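Local coordinates for protein spherulin-4 (Aspergillus clavatus, PDB 5C5G) that probably acts as a glycoside hydrolase on galactosaminogalactan, a cell-surface polysaccharide whose biosynthesis requires the related Sph3 enzyme of Aspergillus fumigatus, at residues T80-N85 and A124-Y129; A155-R160 and D166-F171; E185-I190 and D196-V201. All coordinates share one frame; numbering follows the deposited sequence.

Contact 1: residues T80-N85 and A124-Y129; sequences TYAKRN and ADILAY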
loop_
_atom_site.group_PDB
_atom_site.type_symbol
_atom_site.label_atom_id
_atom_site.label_comp_id
_atom_site.label_asym_id
_atom_site.label_seq_id
_atom_site.Cartn_x
_atom_site.Cartn_y
_atom_site.Cartn_z
ATOM N N THR A 80 -3.114 5.230 14.853
ATOM C CA THR A 80 -2.285 5.565 16.020
ATOM C C THR A 80 -2.084 4.365 16.950
ATOM O O THR A 80 -2.295 4.449 18.161
ATOM C CB THR A 80 -2.869 6.753 16.827
ATOM O OG1 THR A 80 -3.470 7.688 15.928
ATOM C CG2 THR A 80 -1.755 7.450 17.624
ATOM N N TYR A 81 -1.668 3.244 16.374
ATOM C CA TYR A 81 -1.384 2.037 17.151
ATOM C C TYR A 81 -2.620 1.584 17.916
ATOM O O TYR A 81 -2.537 1.086 19.024
ATOM C CB TYR A 81 -0.148 2.248 18.033
ATOM C CG TYR A 81 1.000 2.714 17.180
ATOM C CD1 TYR A 81 1.657 1.834 16.321
ATOM C CD2 TYR A 81 1.375 4.057 17.161
ATOM C CE1 TYR A 81 2.686 2.267 15.499
ATOM C CE2 TYR A 81 2.401 4.496 16.340
ATOM C CZ TYR A 81 3.053 3.602 15.519
ATOM O OH TYR A 81 4.074 4.039 14.707
ATOM N N ALA A 82 -3.767 1.729 17.254
ATOM C CA ALA A 82 -5.064 1.311 17.784
ATOM C C ALA A 82 -5.504 2.116 18.992
ATOM O O ALA A 82 -6.435 1.722 19.694
ATOM C CB ALA A 82 -5.082 -0.199 18.083
ATOM N N LYS A 83 -4.852 3.251 19.217
ATOM C CA LYS A 83 -5.227 4.147 20.302
ATOM C C LYS A 83 -6.194 5.219 19.810
ATOM O O LYS A 83 -6.838 5.887 20.612
ATOM C CB LYS A 83 -3.991 4.821 20.909
ATOM C CG LYS A 83 -3.028 3.861 21.591
ATOM C CD LYS A 83 -1.672 4.519 21.831
ATOM N N ARG A 84 -6.292 5.399 18.499
ATOM C CA ARG A 84 -7.192 6.400 17.968
ATOM C C ARG A 84 -8.621 5.939 18.187
ATOM O O ARG A 84 -8.955 4.772 17.937
ATOM C CB ARG A 84 -6.916 6.620 16.481
ATOM C CG ARG A 84 -7.695 7.768 15.897
ATOM C CD ARG A 84 -7.175 8.098 14.528
ATOM N NE ARG A 84 -7.916 9.216 13.950
ATOM C CZ ARG A 84 -8.414 9.269 12.720
ATOM N NH1 ARG A 84 -8.275 8.267 11.878
ATOM N NH2 ARG A 84 -9.072 10.348 12.320
ATOM N N ASN A 85 -9.461 6.853 18.659
ATOM C CA ASN A 85 -10.863 6.557 18.898
ATOM C C ASN A 85 -11.485 5.925 17.663
ATOM O O ASN A 85 -11.363 6.451 16.565
ATOM C CB ASN A 85 -11.603 7.847 19.255
ATOM C CG ASN A 85 -12.974 7.592 19.836
ATOM O OD1 ASN A 85 -13.767 6.824 19.292
ATOM N ND2 ASN A 85 -13.260 8.238 20.960
ATOM N N ALA A 124 -5.952 -8.909 23.072
ATOM C CA ALA A 124 -7.288 -9.314 22.633
ATOM C C ALA A 124 -8.177 -8.126 22.284
ATOM O O ALA A 124 -8.982 -8.208 21.340
ATOM C CB ALA A 124 -7.957 -10.179 23.701
ATOM N N ASP A 125 -8.018 -7.018 23.006
ATOM C CA ASP A 125 -8.839 -5.833 22.743
ATOM C C ASP A 125 -8.426 -5.201 21.422
ATOM O O ASP A 125 -9.247 -4.658 20.680
ATOM C CB ASP A 125 -8.701 -4.782 23.849
ATOM C CG ASP A 125 -9.370 -5.191 25.142
ATOM O OD1 ASP A 125 -10.039 -6.241 25.163
ATOM O OD2 ASP A 125 -9.230 -4.441 26.134
ATOM N N ILE A 126 -7.130 -5.237 21.130
ATOM C CA ILE A 126 -6.652 -4.719 19.863
ATOM C C ILE A 126 -7.157 -5.588 18.720
ATOM O O ILE A 126 -7.596 -5.082 17.694
ATOM C CB ILE A 126 -5.123 -4.637 19.815
ATOM C CG1 ILE A 126 -4.641 -3.602 20.835
ATOM C CG2 ILE A 126 -4.641 -4.293 18.419
ATOM C CD1 ILE A 126 -3.141 -3.552 21.012
ATOM N N LEU A 127 -7.097 -6.903 18.893
ATOM C CA LEU A 127 -7.625 -7.791 17.869
ATOM C C LEU A 127 -9.097 -7.467 17.588
ATOM O O LEU A 127 -9.508 -7.394 16.444
ATOM C CB LEU A 127 -7.461 -9.254 18.279
ATOM C CG LEU A 127 -8.005 -10.261 17.264
ATOM C CD1 LEU A 127 -7.258 -10.210 15.939
ATOM C CD2 LEU A 127 -7.977 -11.670 17.834
ATOM N N ALA A 128 -9.890 -7.252 18.635
ATOM C CA ALA A 128 -11.300 -6.920 18.464
ATOM C C ALA A 128 -11.493 -5.602 17.707
ATOM O O ALA A 128 -12.382 -5.472 16.856
ATOM C CB ALA A 128 -12.001 -6.864 19.830
ATOM N N TYR A 129 -10.642 -4.631 18.001
ATOM C CA TYR A 129 -10.664 -3.335 17.333
ATOM C C TYR A 129 -10.363 -3.509 15.861
ATOM O O TYR A 129 -11.093 -2.984 15.011
ATOM C CB TYR A 129 -9.630 -2.438 18.008
ATOM C CG TYR A 129 -9.316 -1.047 17.472
ATOM C CD1 TYR A 129 -8.438 -0.865 16.417
ATOM C CD2 TYR A 129 -9.789 0.083 18.121
ATOM C CE1 TYR A 129 -8.095 0.401 15.985
ATOM C CE2 TYR A 129 -9.445 1.354 17.697
ATOM C CZ TYR A 129 -8.597 1.501 16.633
ATOM O OH TYR A 129 -8.221 2.752 16.224
#

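Contact 2: residues A155-R160 and D166-F171; sequences AIPDSR and DSTVVF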
loop_
_atom_site.group_PDB
_atom_site.type_symbol
_atom_site.label_atom_id
_atom_site.label_comp_id
_atom_site.label_asym_id
_atom_site.label_seq_id
_atom_site.Cartn_x
_atom_site.Cartn_y
_atom_site.Cartn_z
ATOM N N ALA A 155 6.509 -3.184 10.615
ATOM C CA ALA A 155 7.368 -4.139 11.296
ATOM C C ALA A 155 6.520 -5.389 11.467
ATOM O O ALA A 155 5.336 -5.384 11.121
ATOM C CB ALA A 155 7.822 -3.596 12.646
ATOM N N ILE A 156 7.099 -6.470 11.967
ATOM C CA ILE A 156 6.353 -7.711 12.034
ATOM C C ILE A 156 5.404 -7.717 13.231
ATOM O O ILE A 156 5.858 -7.610 14.365
ATOM C CB ILE A 156 7.304 -8.917 12.129
ATOM C CG1 ILE A 156 8.168 -9.018 10.861
ATOM C CG2 ILE A 156 6.486 -10.205 12.286
ATOM C CD1 ILE A 156 9.351 -9.952 11.020
ATOM N N PRO A 157 4.092 -7.850 13.009
ATOM C CA PRO A 157 3.165 -7.913 14.134
ATOM C C PRO A 157 2.984 -9.341 14.581
ATOM O O PRO A 157 3.419 -10.251 13.872
ATOM C CB PRO A 157 1.864 -7.423 13.505
ATOM C CG PRO A 157 1.917 -8.018 12.144
ATOM C CD PRO A 157 3.369 -7.940 11.724
ATOM N N ASP A 158 2.320 -9.554 15.709
ATOM C CA ASP A 158 1.944 -10.914 16.083
ATOM C C ASP A 158 1.122 -11.516 14.932
ATOM O O ASP A 158 0.280 -10.844 14.312
ATOM C CB ASP A 158 1.156 -10.908 17.384
ATOM C CG ASP A 158 0.764 -12.303 17.834
ATOM O OD1 ASP A 158 -0.232 -12.830 17.318
ATOM O OD2 ASP A 158 1.441 -12.882 18.711
ATOM N N SER A 159 1.365 -12.785 14.653
ATOM C CA SER A 159 0.796 -13.411 13.479
ATOM C C SER A 159 -0.721 -13.472 13.533
ATOM O O SER A 159 -1.345 -13.564 12.483
ATOM C CB SER A 159 1.365 -14.819 13.290
ATOM O OG SER A 159 1.043 -15.657 14.381
ATOM N N ARG A 160 -1.315 -13.407 14.719
ATOM C CA ARG A 160 -2.767 -13.456 14.832
ATOM C C ARG A 160 -3.438 -12.265 14.177
ATOM O O ARG A 160 -4.639 -12.322 13.860
ATOM C CB ARG A 160 -3.189 -13.578 16.294
ATOM C CG ARG A 160 -2.946 -14.960 16.860
ATOM C CD ARG A 160 -3.040 -14.972 18.372
ATOM N NE ARG A 160 -1.823 -14.437 18.964
ATOM C CZ ARG A 160 -1.533 -14.506 20.261
ATOM N NH1 ARG A 160 -0.395 -13.997 20.695
ATOM N NH2 ARG A 160 -2.364 -15.100 21.116
ATOM N N ASP A 166 -6.169 -8.148 4.306
ATOM C CA ASP A 166 -5.775 -8.788 3.064
ATOM C C ASP A 166 -4.270 -8.784 2.876
ATOM O O ASP A 166 -3.692 -9.761 2.380
ATOM C CB ASP A 166 -6.464 -8.105 1.893
ATOM C CG ASP A 166 -7.950 -8.286 1.940
ATOM O OD1 ASP A 166 -8.398 -9.447 1.801
ATOM O OD2 ASP A 166 -8.712 -7.314 2.122
ATOM N N SER A 167 -3.620 -7.707 3.309
ATOM C CA SER A 167 -2.157 -7.613 3.308
ATOM C C SER A 167 -1.698 -6.787 4.474
ATOM O O SER A 167 -2.402 -5.859 4.885
ATOM C CB SER A 167 -1.641 -6.984 2.016
ATOM O OG SER A 167 -1.989 -7.774 0.891
ATOM N N THR A 168 -0.516 -7.112 4.983
ATOM C CA THR A 168 0.097 -6.381 6.069
ATOM C C THR A 168 1.512 -6.020 5.675
ATOM O O THR A 168 2.283 -6.882 5.256
ATOM C CB THR A 168 0.135 -7.234 7.359
ATOM O OG1 THR A 168 -1.199 -7.516 7.789
ATOM C CG2 THR A 168 0.829 -6.520 8.479
ATOM N N VAL A 169 1.852 -4.746 5.830
ATOM C CA VAL A 169 3.209 -4.259 5.607
ATOM C C VAL A 169 4.062 -4.627 6.803
ATOM O O VAL A 169 4.026 -3.981 7.838
ATOM C CB VAL A 169 3.226 -2.738 5.380
ATOM C CG1 VAL A 169 4.625 -2.298 5.002
ATOM C CG2 VAL A 169 2.222 -2.317 4.296
ATOM N N VAL A 170 4.838 -5.695 6.651
ATOM C CA VAL A 170 5.638 -6.230 7.748
ATOM C C VAL A 170 7.077 -5.764 7.722
ATOM O O VAL A 170 7.816 -6.057 8.662
ATOM C CB VAL A 170 5.603 -7.773 7.807
ATOM C CG1 VAL A 170 4.184 -8.273 8.077
ATOM C CG2 VAL A 170 6.189 -8.415 6.549
ATOM N N PHE A 171 7.469 -5.035 6.681
ATOM C CA PHE A 171 8.787 -4.439 6.596
ATOM C C PHE A 171 8.599 -3.082 5.942
ATOM O O PHE A 171 8.013 -2.999 4.861
ATOM C CB PHE A 171 9.759 -5.305 5.781
ATOM C CG PHE A 171 11.142 -4.738 5.776
ATOM C CD1 PHE A 171 11.502 -3.787 4.843
ATOM C CD2 PHE A 171 12.051 -5.086 6.767
ATOM C CE1 PHE A 171 12.753 -3.207 4.883
ATOM C CE2 PHE A 171 13.311 -4.526 6.797
ATOM C CZ PHE A 171 13.657 -3.591 5.867
#

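Contact 3: residues E185-I190 and D196-V201; sequences ELFDTI and DQLCAV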
loop_
_atom_site.group_PDB
_atom_site.type_symbol
_atom_site.label_atom_id
_atom_site.label_comp_id
_atom_site.label_asym_id
_atom_site.label_seq_id
_atom_site.Cartn_x
_atom_site.Cartn_y
_atom_site.Cartn_z
ATOM N N GLU A 185 15.211 -13.588 4.581
ATOM C CA GLU A 185 15.243 -14.470 5.740
ATOM C C GLU A 185 14.400 -13.970 6.908
ATOM O O GLU A 185 13.867 -14.763 7.679
ATOM C CB GLU A 185 16.676 -14.689 6.246
ATOM C CG GLU A 185 17.510 -15.619 5.391
ATOM C CD GLU A 185 18.885 -15.880 5.985
ATOM O OE1 GLU A 185 19.077 -15.635 7.197
ATOM O OE2 GLU A 185 19.777 -16.324 5.234
ATOM N N LEU A 186 14.273 -12.655 7.047
ATOM C CA LEU A 186 13.470 -12.105 8.132
ATOM C C LEU A 186 12.021 -12.586 8.020
ATOM O O LEU A 186 11.344 -12.831 9.019
ATOM C CB LEU A 186 13.539 -10.578 8.124
ATOM C CG LEU A 186 12.611 -9.845 9.085
ATOM C CD1 LEU A 186 12.963 -10.158 10.533
ATOM C CD2 LEU A 186 12.677 -8.348 8.812
ATOM N N PHE A 187 11.545 -12.739 6.797
ATOM C CA PHE A 187 10.163 -13.159 6.584
ATOM C C PHE A 187 9.940 -14.604 7.034
ATOM O O PHE A 187 8.819 -14.968 7.414
ATOM C CB PHE A 187 9.773 -12.979 5.115
ATOM C CG PHE A 187 9.600 -11.554 4.711
ATOM C CD1 PHE A 187 10.680 -10.699 4.634
ATOM C CD2 PHE A 187 8.338 -11.061 4.413
ATOM C CE1 PHE A 187 10.506 -9.370 4.270
ATOM C CE2 PHE A 187 8.162 -9.743 4.057
ATOM C CZ PHE A 187 9.243 -8.897 3.987
ATOM N N ASP A 188 10.988 -15.408 7.019
ATOM C CA ASP A 188 10.893 -16.802 7.435
ATOM C C ASP A 188 10.627 -16.947 8.933
ATOM O O ASP A 188 10.226 -18.018 9.389
ATOM C CB ASP A 188 12.166 -17.568 7.069
ATOM C CG ASP A 188 12.435 -17.603 5.565
ATOM O OD1 ASP A 188 11.475 -17.518 4.768
ATOM O OD2 ASP A 188 13.624 -17.722 5.192
ATOM N N THR A 189 10.849 -15.883 9.703
ATOM C CA THR A 189 10.617 -15.927 11.144
ATOM C C THR A 189 9.150 -15.781 11.521
ATOM O O THR A 189 8.796 -16.010 12.674
ATOM C CB THR A 189 11.406 -14.828 11.892
ATOM O OG1 THR A 189 10.849 -13.532 11.612
ATOM C CG2 THR A 189 12.869 -14.875 11.511
ATOM N N ILE A 190 8.311 -15.402 10.564
ATOM C CA ILE A 190 6.926 -15.086 10.855
ATOM C C ILE A 190 6.084 -16.354 10.800
ATOM O O ILE A 190 5.926 -16.936 9.733
ATOM C CB ILE A 190 6.350 -14.103 9.839
ATOM C CG1 ILE A 190 7.270 -12.889 9.681
ATOM C CG2 ILE A 190 4.946 -13.704 10.259
ATOM C CD1 ILE A 190 6.828 -11.914 8.586
ATOM N N ASP A 196 1.171 -14.251 0.416
ATOM C CA ASP A 196 -0.024 -13.544 -0.043
ATOM C C ASP A 196 -0.565 -12.565 0.994
ATOM O O ASP A 196 -1.334 -11.683 0.654
ATOM C CB ASP A 196 -1.128 -14.529 -0.437
ATOM C CG ASP A 196 -0.814 -15.309 -1.701
ATOM O OD1 ASP A 196 0.186 -15.004 -2.376
ATOM O OD2 ASP A 196 -1.596 -16.237 -2.023
ATOM N N GLN A 197 -0.183 -12.738 2.246
ATOM C CA GLN A 197 -0.609 -11.861 3.331
ATOM C C GLN A 197 0.301 -10.665 3.568
ATOM O O GLN A 197 -0.014 -9.844 4.420
ATOM C CB GLN A 197 -0.669 -12.666 4.621
ATOM C CG GLN A 197 -1.639 -13.804 4.558
ATOM C CD GLN A 197 -1.622 -14.594 5.829
ATOM O OE1 GLN A 197 -0.641 -15.252 6.134
ATOM N NE2 GLN A 197 -2.678 -14.487 6.613
ATOM N N LEU A 198 1.441 -10.605 2.876
ATOM C CA LEU A 198 2.545 -9.745 3.288
ATOM C C LEU A 198 2.964 -8.751 2.230
ATOM O O LEU A 198 2.975 -9.038 1.022
ATOM C CB LEU A 198 3.755 -10.606 3.638
ATOM C CG LEU A 198 3.499 -11.729 4.649
ATOM C CD1 LEU A 198 4.784 -12.526 4.859
ATOM C CD2 LEU A 198 2.961 -11.198 5.956
ATOM N N CYS A 199 3.334 -7.569 2.712
ATOM C CA CYS A 199 3.865 -6.501 1.882
ATOM C C CYS A 199 5.200 -6.052 2.437
ATOM O O CYS A 199 5.419 -6.036 3.654
ATOM C CB CYS A 199 2.889 -5.324 1.855
ATOM S SG CYS A 199 3.436 -3.865 0.996
ATOM N N ALA A 200 6.089 -5.661 1.534
ATOM C CA ALA A 200 7.409 -5.154 1.874
ATOM C C ALA A 200 7.622 -3.803 1.221
ATOM O O ALA A 200 7.417 -3.656 0.015
ATOM C CB ALA A 200 8.487 -6.101 1.419
ATOM N N VAL A 201 8.088 -2.852 2.023
ATOM C CA VAL A 201 8.423 -1.515 1.577
ATOM C C VAL A 201 9.893 -1.264 1.912
ATOM O O VAL A 201 10.272 -1.222 3.091
ATOM C CB VAL A 201 7.542 -0.477 2.277
ATOM C CG1 VAL A 201 8.016 0.939 1.973
ATOM C CG2 VAL A 201 6.095 -0.627 1.842
#

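Contact 1: residues T80-N85 and A124-Y129
The Tyr-129 ring carries Ala-82 on one face and the carbonyl oxygen of Arg-84 at its edge. Ala-82 CB sits 4.0 Å from the ring centroid of Tyr-129, 24° off the normal, which makes a CH-pi contact. On the same face, Ala-82 O lies off toward the rim, 3.6 Å from Tyr-129 CE2. The edge is polar. Tyr-129 OH gives a 2.7 Å hydrogen bond to Arg-84 O, which is close to the ring plane. The bond bends at the carbonyl, with a C=O...donor angle of 138°. One phenol thus binds the loop twice, through its face and through its hydroxyl.

The fold is a closed eight-stranded parallel (beta/alpha) barrel. Residues 80-85 lie in the loop between strand 71-78 and helix 86-103. Residues 124-129 are the first turns of helix 124-139. The Tyr-129 side chain leaves its helix with CG opposite the backbone N (chi1 175°) and reaches across to the loop. Ile-86 and Val-89 of helix 86-103 also touch it.

Ala-82 is presented by a type I' beta turn from Thr-80 to Lys-83, closed by Lys-83 N to Thr-80 O at 3.0 Å. Its methyl group has a second neighbour on the helix, Ile-126 CG2, at 4.1 Å from Ala-82 CB. Pro-119 touches both of these side chains. The Arg-84 side chain leads away from the helix, and its guanidinium forms a salt bridge with Asp-92 and a hydrogen bond to Ala-78 O. Asn-85 follows as the N-cap of helix 86-103.

Contact 2: residues A155-R160 and D166-F171
In the barrel wall, Val-170 of strand 167-172 meets Ala-155, Ile-156 and Pro-157 of the loop that leads into this strand. Glu-172, two residues after Val-170, binds N-acetyl-D-galactosamine. The polar approach between the segments is slight. Val-170 CA points its hydrogen at Ala-155 O, with a CA to O distance of 3.5 Å and an angle of 150° at the hydrogen. Ile-156 N comes within 3.4 Å of Val-170 O, but the angle is too poor for a hydrogen bond.

The rest is apolar. Val-170 CG1 lies beside its own backbone N (chi1 -63°) and meets Pro-157 CD at 3.8 Å, the valine lying across the proline ring, nearly perpendicular. Pro-157 CG meets Thr-168 CG2 tip to tip at 4.1 Å. Ile-156 CG1 passes at a slant 4.2 Å from Val-170 CB.

Beyond the proline, Asp-158 OD1 accepts from Arg-160 N in an Asx turn. Arg-160 also grips the Asp-158 carboxylate side-on with NE and NH1, and has a cation-pi contact with Tyr-122. Residues 155-157 run back along the strand's outer face, within a helix-free loop that links strands 148-152 and 167-172 of the (beta/alpha) barrel.

Contact 3: residues E185-I190 and D196-V201
The Phe-187 ring packs against Leu-198 and Ala-200, two alternate residues on the outer side of strand 198-203 of the (beta/alpha) barrel. The contact is buried and apolar. Leu-198 CD1 lies at the edge of the Phe-187 ring, near its plane, 3.9 Å from CD2. The leucine and the phenylalanine run alongside each other, pointing opposite ways. The far end of the ring, Phe-187 CZ, reaches Ala-200 CB, also at 3.9 Å. Ile-190 adds a looser touch, its CD1 lying 4.3 Å from Leu-198 CD1.

Both strand residues point their side chains at segment 185-190, while Cys-199 between them points the other way, as alternation along a strand requires. With CG anti to its carbonyl carbon (chi1 -53°), Leu-198 brings CD1 to both Phe-187 and Ile-190. In the next shell, Val-170 of the adjoining strand touches both Phe-187 and Leu-198. Helix 212-224 supplies Val-224 against Phe-187 and Val-221 against Ala-200.

Residues 185-189 have helical backbone angles, which place Phe-187 and Ile-190 toward the strand. Ile-190 N bonds to Phe-187 O at 3.2 Å. Leu-186 O accepts twice from Thr-189: its backbone N at 3.2 Å, and its OG1 at 2.7 Å, in the carbonyl plane.

Contacts 2 and 3 are neighbours, with centres 8 Å apart. Their strands pair in the barrel: Thr-168 N to Gln-197 O and Thr-168 O to Cys-199 N are both 2.8 Å. Packing continues where Val-170 CG2 comes within 3.4 Å of Phe-187 CE2. Contact 1 lies at the surface, its centre 15 Å from that of contact 2, and meets it through Leu-127 CD1 and Arg-160 O at 4.0 Å. It does not touch contact 3; their nearest atoms are about 11 Å apart. Contacts 1 and 2 come nearest residues that bind N-acetyl-D-galactosamine, which is not bound here. Between side chains, Val-169 is about 4 Å from Glu-172 and Arg-84 about 7 Å from Tyr-76. Contact 3 lies behind the barrel wall.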